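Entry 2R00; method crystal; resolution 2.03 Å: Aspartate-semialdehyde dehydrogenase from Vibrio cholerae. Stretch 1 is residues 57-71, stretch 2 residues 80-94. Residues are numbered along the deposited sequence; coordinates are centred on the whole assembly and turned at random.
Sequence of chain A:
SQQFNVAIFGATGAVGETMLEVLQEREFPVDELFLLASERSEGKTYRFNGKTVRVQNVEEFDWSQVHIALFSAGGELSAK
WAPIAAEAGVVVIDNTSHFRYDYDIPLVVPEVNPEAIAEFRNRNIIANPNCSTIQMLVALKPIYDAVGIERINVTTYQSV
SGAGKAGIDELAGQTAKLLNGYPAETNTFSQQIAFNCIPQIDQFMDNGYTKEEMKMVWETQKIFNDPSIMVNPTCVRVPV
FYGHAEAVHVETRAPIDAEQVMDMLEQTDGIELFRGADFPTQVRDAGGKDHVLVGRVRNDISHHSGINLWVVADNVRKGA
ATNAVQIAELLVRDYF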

# COMPACT_ATOMS: atom_id res chain seq x y z
N ASN A 57 -38.76 -3.66 -18.77
CA ASN A 57 -38.20 -4.99 -18.70
C ASN A 57 -37.36 -5.28 -19.94
O ASN A 57 -37.82 -5.11 -21.07
N VAL A 58 -36.12 -5.68 -19.72
CA VAL A 58 -35.20 -6.03 -20.81
C VAL A 58 -35.76 -7.15 -21.71
O VAL A 58 -35.54 -7.15 -22.92
N GLU A 59 -36.52 -8.07 -21.11
CA GLU A 59 -37.11 -9.22 -21.81
C GLU A 59 -38.09 -8.81 -22.91
O GLU A 59 -38.30 -9.57 -23.87
N GLU A 60 -38.71 -7.64 -22.75
CA GLU A 60 -39.67 -7.12 -23.73
C GLU A 60 -39.10 -6.05 -24.68
O GLU A 60 -39.77 -5.62 -25.62
N PHE A 61 -37.84 -5.65 -24.46
CA PHE A 61 -37.26 -4.52 -25.18
C PHE A 61 -36.91 -4.83 -26.63
O PHE A 61 -36.34 -5.88 -26.94
N ASP A 62 -37.27 -3.89 -27.52
CA ASP A 62 -36.89 -3.92 -28.93
C ASP A 62 -35.59 -3.12 -29.08
O ASP A 62 -35.58 -1.90 -28.93
N TRP A 63 -34.50 -3.82 -29.38
CA TRP A 63 -33.16 -3.22 -29.42
C TRP A 63 -32.93 -2.37 -30.67
O TRP A 63 -32.00 -1.57 -30.71
N SER A 64 -33.79 -2.54 -31.68
CA SER A 64 -33.75 -1.75 -32.92
C SER A 64 -33.94 -0.26 -32.67
O SER A 64 -33.61 0.57 -33.52
N GLN A 65 -34.48 0.06 -31.50
CA GLN A 65 -34.70 1.45 -31.09
C GLN A 65 -33.42 2.24 -30.80
O GLN A 65 -33.44 3.47 -30.83
N VAL A 66 -32.31 1.56 -30.53
CA VAL A 66 -31.11 2.26 -30.03
C VAL A 66 -29.86 2.09 -30.89
O VAL A 66 -29.70 1.08 -31.59
N HIS A 67 -28.98 3.08 -30.82
CA HIS A 67 -27.70 3.05 -31.50
C HIS A 67 -26.61 2.45 -30.60
O HIS A 67 -25.75 1.72 -31.07
N ILE A 68 -26.67 2.79 -29.32
CA ILE A 68 -25.62 2.45 -28.35
C ILE A 68 -26.26 2.05 -27.03
O ILE A 68 -27.26 2.63 -26.60
N ALA A 69 -25.69 1.04 -26.38
CA ALA A 69 -26.16 0.65 -25.06
C ALA A 69 -24.99 0.61 -24.10
O ALA A 69 -23.91 0.16 -24.47
N LEU A 70 -25.21 1.10 -22.89
CA LEU A 70 -24.25 0.99 -21.80
C LEU A 70 -24.77 -0.07 -20.85
O LEU A 70 -25.87 0.07 -20.31
N PHE A 71 -24.00 -1.14 -20.65
CA PHE A 71 -24.41 -2.26 -19.79
C PHE A 71 -23.68 -2.19 -18.46
O PHE A 71 -22.45 -2.09 -18.42
N LYS A 80 -25.43 -13.03 -21.63
CA LYS A 80 -26.73 -13.32 -22.26
C LYS A 80 -27.17 -12.22 -23.23
O LYS A 80 -27.43 -12.49 -24.41
N TRP A 81 -27.24 -10.98 -22.73
CA TRP A 81 -27.89 -9.89 -23.44
C TRP A 81 -27.06 -9.08 -24.45
O TRP A 81 -27.62 -8.55 -25.42
N ALA A 82 -25.75 -8.97 -24.24
CA ALA A 82 -24.94 -8.19 -25.18
C ALA A 82 -24.89 -8.77 -26.58
O ALA A 82 -24.93 -8.00 -27.55
N PRO A 83 -24.76 -10.11 -26.72
CA PRO A 83 -24.89 -10.67 -28.07
C PRO A 83 -26.22 -10.34 -28.76
O PRO A 83 -26.24 -10.14 -29.98
N ILE A 84 -27.31 -10.30 -28.00
CA ILE A 84 -28.65 -10.02 -28.53
C ILE A 84 -28.78 -8.57 -28.99
O ILE A 84 -29.27 -8.30 -30.09
N ALA A 85 -28.30 -7.63 -28.18
CA ALA A 85 -28.24 -6.23 -28.58
C ALA A 85 -27.34 -6.06 -29.80
O ALA A 85 -27.71 -5.41 -30.77
N ALA A 86 -26.15 -6.68 -29.76
CA ALA A 86 -25.22 -6.59 -30.89
C ALA A 86 -25.83 -7.09 -32.20
O ALA A 86 -25.70 -6.45 -33.24
N GLU A 87 -26.51 -8.24 -32.12
CA GLU A 87 -27.18 -8.84 -33.28
C GLU A 87 -28.21 -7.87 -33.88
O GLU A 87 -28.38 -7.83 -35.10
N ALA A 88 -28.86 -7.08 -33.03
CA ALA A 88 -29.84 -6.10 -33.49
C ALA A 88 -29.19 -4.84 -34.07
O ALA A 88 -29.89 -3.95 -34.54
N GLY A 89 -27.85 -4.78 -34.03
CA GLY A 89 -27.10 -3.66 -34.61
C GLY A 89 -26.76 -2.56 -33.62
O GLY A 89 -26.29 -1.49 -34.02
N VAL A 90 -27.00 -2.81 -32.33
CA VAL A 90 -26.59 -1.90 -31.24
C VAL A 90 -25.09 -2.08 -30.93
O VAL A 90 -24.58 -3.20 -30.94
N VAL A 91 -24.39 -0.97 -30.64
CA VAL A 91 -23.03 -1.07 -30.14
C VAL A 91 -23.06 -1.01 -28.62
O VAL A 91 -23.52 -0.03 -28.02
N VAL A 92 -22.59 -2.10 -28.00
CA VAL A 92 -22.67 -2.26 -26.55
C VAL A 92 -21.34 -1.85 -25.92
O VAL A 92 -20.28 -2.32 -26.32
N ILE A 93 -21.41 -0.94 -24.95
CA ILE A 93 -20.26 -0.61 -24.13
C ILE A 93 -20.49 -1.30 -22.79
O ILE A 93 -21.44 -0.99 -22.08
N ASP A 94 -19.62 -2.27 -22.48
CA ASP A 94 -19.91 -3.23 -21.41
C ASP A 94 -19.08 -2.99 -20.17
O ASP A 94 -17.87 -3.21 -20.17

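Strands 68-71 and 91-94 run parallel, and four backbone hydrogen bonds, such as Ile93 N to Ala69 O at 2.8 Å, fix their register. Helix 80-87 runs back antiparallel to the first strand, on the side of the sheet that carries Ala69, Phe71, Val92 and Asp94. Three aromatic residues, Phe71, Trp81 and Trp63, bury more surface than any others in the contact.

Phe71 (chi1 m) fills the space between sheet and helix. Val92, with chi1 t, sets CG1 over one face of the ring, 3.7 Å from Phe71 CD1, while the ring edge meets the helix backbone, Phe71 CE2 lying 3.4 Å from Ala82 N. The methyl of Ala82 also joins the contact, CB lying 3.8 Å from Phe71 CE2.

Trp81 (chi1 m) points from the helix toward the start of stretch 1. Val58 (chi1 p) lays CG2 over its indole, 4.0 Å from the centroid of the six-membered ring, a CH-pi contact. At the ring edge, Glu59 OE1 comes within 3.6 Å of Trp81 CZ2, so the exposed carboxylate borders the indole while remaining near solvent.

Trp63, also m, leans against the helix. Ala85 CB sits over its six-membered ring, 3.5 Å from Trp63 CE3; a methyl is enough to fill this narrow gap. Trp63 CB meets Ala88 CB at 3.6 Å, and Val90 (chi1 t) adds CG2 at 3.9 Å from Trp63 CB. The other methyl of Val90, CG1, reaches Ala69 CB at 3.8 Å.

On the opposite face of the sheet, Ile93 (m, t) bridges two neighbours: its CD1 lies 3.8 Å from Ile68 CG2 and 3.9 Å from Leu70 CD2. At the strand entrance one water donates to both His67 O (2.8 Å) and Gly89 O (2.6 Å), linking the two backbones.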

# COMPACT_ATOMS: atom_id res chain seq x y z
CB ASN A 57 -39.34 -6.00 -18.55
CG ASN A 57 -38.86 -7.42 -18.29
OD1 ASN A 57 -37.67 -7.73 -18.41
ND2 ASN A 57 -39.80 -8.29 -17.95
CB VAL A 58 -33.76 -6.38 -20.28
CG1 VAL A 58 -33.77 -7.63 -19.38
CG2 VAL A 58 -32.78 -6.52 -21.42
CB GLU A 59 -37.83 -10.14 -20.81
CG GLU A 59 -36.94 -10.77 -19.73
CD GLU A 59 -36.17 -11.99 -20.22
OE1 GLU A 59 -36.36 -12.42 -21.38
OE2 GLU A 59 -35.36 -12.53 -19.43
CB GLU A 60 -40.92 -6.57 -23.01
CG GLU A 60 -41.61 -7.56 -22.05
CD GLU A 60 -42.80 -6.94 -21.30
OE1 GLU A 60 -42.75 -5.74 -20.94
OE2 GLU A 60 -43.79 -7.67 -21.06
CB PHE A 61 -36.03 -3.99 -24.42
CG PHE A 61 -35.52 -2.67 -24.94
CD1 PHE A 61 -36.30 -1.52 -24.85
CD2 PHE A 61 -34.26 -2.58 -25.52
CE1 PHE A 61 -35.83 -0.30 -25.33
CE2 PHE A 61 -33.77 -1.37 -26.00
CZ PHE A 61 -34.56 -0.22 -25.90
CB ASP A 62 -38.02 -3.32 -29.80
CG ASP A 62 -37.61 -3.13 -31.26
OD1 ASP A 62 -36.63 -3.75 -31.71
OD2 ASP A 62 -38.28 -2.33 -31.96
CB TRP A 63 -32.07 -4.29 -29.29
CG TRP A 63 -32.04 -4.99 -27.94
CD1 TRP A 63 -32.64 -6.17 -27.62
CD2 TRP A 63 -31.36 -4.55 -26.75
NE1 TRP A 63 -32.39 -6.50 -26.30
CE2 TRP A 63 -31.60 -5.52 -25.75
CE3 TRP A 63 -30.57 -3.44 -26.44
CZ2 TRP A 63 -31.08 -5.40 -24.45
CZ3 TRP A 63 -30.06 -3.32 -25.14
CH2 TRP A 63 -30.31 -4.30 -24.16
CB SER A 64 -34.81 -2.24 -33.91
OG SER A 64 -34.42 -3.49 -34.46
CB GLN A 65 -35.59 1.49 -29.85
CG GLN A 65 -37.00 0.98 -30.09
CD GLN A 65 -37.82 0.92 -28.83
OE1 GLN A 65 -37.63 0.04 -27.99
NE2 GLN A 65 -38.73 1.87 -28.68
CB VAL A 66 -30.79 1.91 -28.54
CG1 VAL A 66 -31.86 2.47 -27.62
CG2 VAL A 66 -30.66 0.43 -28.33
CB HIS A 67 -27.27 4.46 -31.89
CG HIS A 67 -28.19 5.12 -32.88
ND1 HIS A 67 -29.23 5.94 -32.49
CD2 HIS A 67 -28.22 5.08 -34.23
CE1 HIS A 67 -29.87 6.38 -33.56
NE2 HIS A 67 -29.27 5.88 -34.63
CB ILE A 68 -24.65 3.65 -28.12
CG1 ILE A 68 -23.89 3.99 -29.41
CG2 ILE A 68 -23.65 3.36 -26.97
CD1 ILE A 68 -23.30 5.39 -29.40
CB ALA A 69 -26.86 -0.71 -25.11
CB LEU A 70 -24.07 2.33 -21.06
CG LEU A 70 -23.92 3.65 -21.83
CD1 LEU A 70 -23.86 4.85 -20.89
CD2 LEU A 70 -22.69 3.64 -22.74
CB PHE A 71 -24.06 -3.60 -20.45
CG PHE A 71 -25.07 -4.11 -21.47
CD1 PHE A 71 -25.84 -3.24 -22.25
CD2 PHE A 71 -25.19 -5.48 -21.69
CE1 PHE A 71 -26.75 -3.74 -23.19
CE2 PHE A 71 -26.10 -5.99 -22.62
CZ PHE A 71 -26.88 -5.12 -23.38
CB LYS A 80 -27.79 -13.53 -21.17
CG LYS A 80 -29.19 -13.89 -21.68
CD LYS A 80 -30.06 -14.46 -20.56
CE LYS A 80 -31.47 -14.79 -21.05
NZ LYS A 80 -32.18 -15.71 -20.11
CB TRP A 81 -28.59 -8.95 -22.45
CG TRP A 81 -29.82 -9.57 -21.90
CD1 TRP A 81 -29.99 -10.06 -20.65
CD2 TRP A 81 -31.04 -9.82 -22.61
NE1 TRP A 81 -31.25 -10.58 -20.52
CE2 TRP A 81 -31.92 -10.45 -21.71
CE3 TRP A 81 -31.48 -9.55 -23.92
CZ2 TRP A 81 -33.22 -10.83 -22.07
CZ3 TRP A 81 -32.78 -9.94 -24.28
CH2 TRP A 81 -33.63 -10.57 -23.35
CB ALA A 82 -23.52 -7.95 -24.65
CB PRO A 83 -24.78 -12.18 -27.82
CG PRO A 83 -23.91 -12.29 -26.59
CD PRO A 83 -24.42 -11.15 -25.73
CB ILE A 84 -29.74 -10.38 -27.49
CG1 ILE A 84 -29.68 -11.89 -27.19
CG2 ILE A 84 -31.12 -9.96 -28.00
CD1 ILE A 84 -30.71 -12.37 -26.20
CB ALA A 85 -27.75 -5.35 -27.41
CB ALA A 86 -23.92 -7.37 -30.56
CB GLU A 87 -27.84 -10.16 -32.88
CG GLU A 87 -28.76 -10.80 -33.94
CD GLU A 87 -29.53 -11.98 -33.39
OE1 GLU A 87 -30.31 -11.80 -32.43
OE2 GLU A 87 -29.36 -13.10 -33.92
CB ALA A 88 -30.79 -5.75 -32.35
CB VAL A 90 -27.41 -2.18 -29.95
CG1 VAL A 90 -27.15 -1.11 -28.89
CG2 VAL A 90 -28.89 -2.26 -30.25
CB VAL A 91 -22.07 0.01 -30.75
CG1 VAL A 91 -20.62 -0.23 -30.29
CG2 VAL A 91 -22.14 -0.01 -32.26
CB VAL A 92 -23.00 -3.73 -26.15
CG1 VAL A 92 -23.08 -3.89 -24.63
CG2 VAL A 92 -24.31 -4.18 -26.81
CB ILE A 93 -20.05 0.94 -24.01
CG1 ILE A 93 -19.70 1.52 -25.39
CG2 ILE A 93 -18.97 1.24 -22.97
CD1 ILE A 93 -20.15 2.97 -25.62
CB ASP A 94 -19.69 -4.67 -21.89
CG ASP A 94 -20.27 -5.67 -20.93
OD1 ASP A 94 -21.44 -5.47 -20.53
OD2 ASP A 94 -19.57 -6.65 -20.56
O HOH W 1 -25.63 1.03 -33.79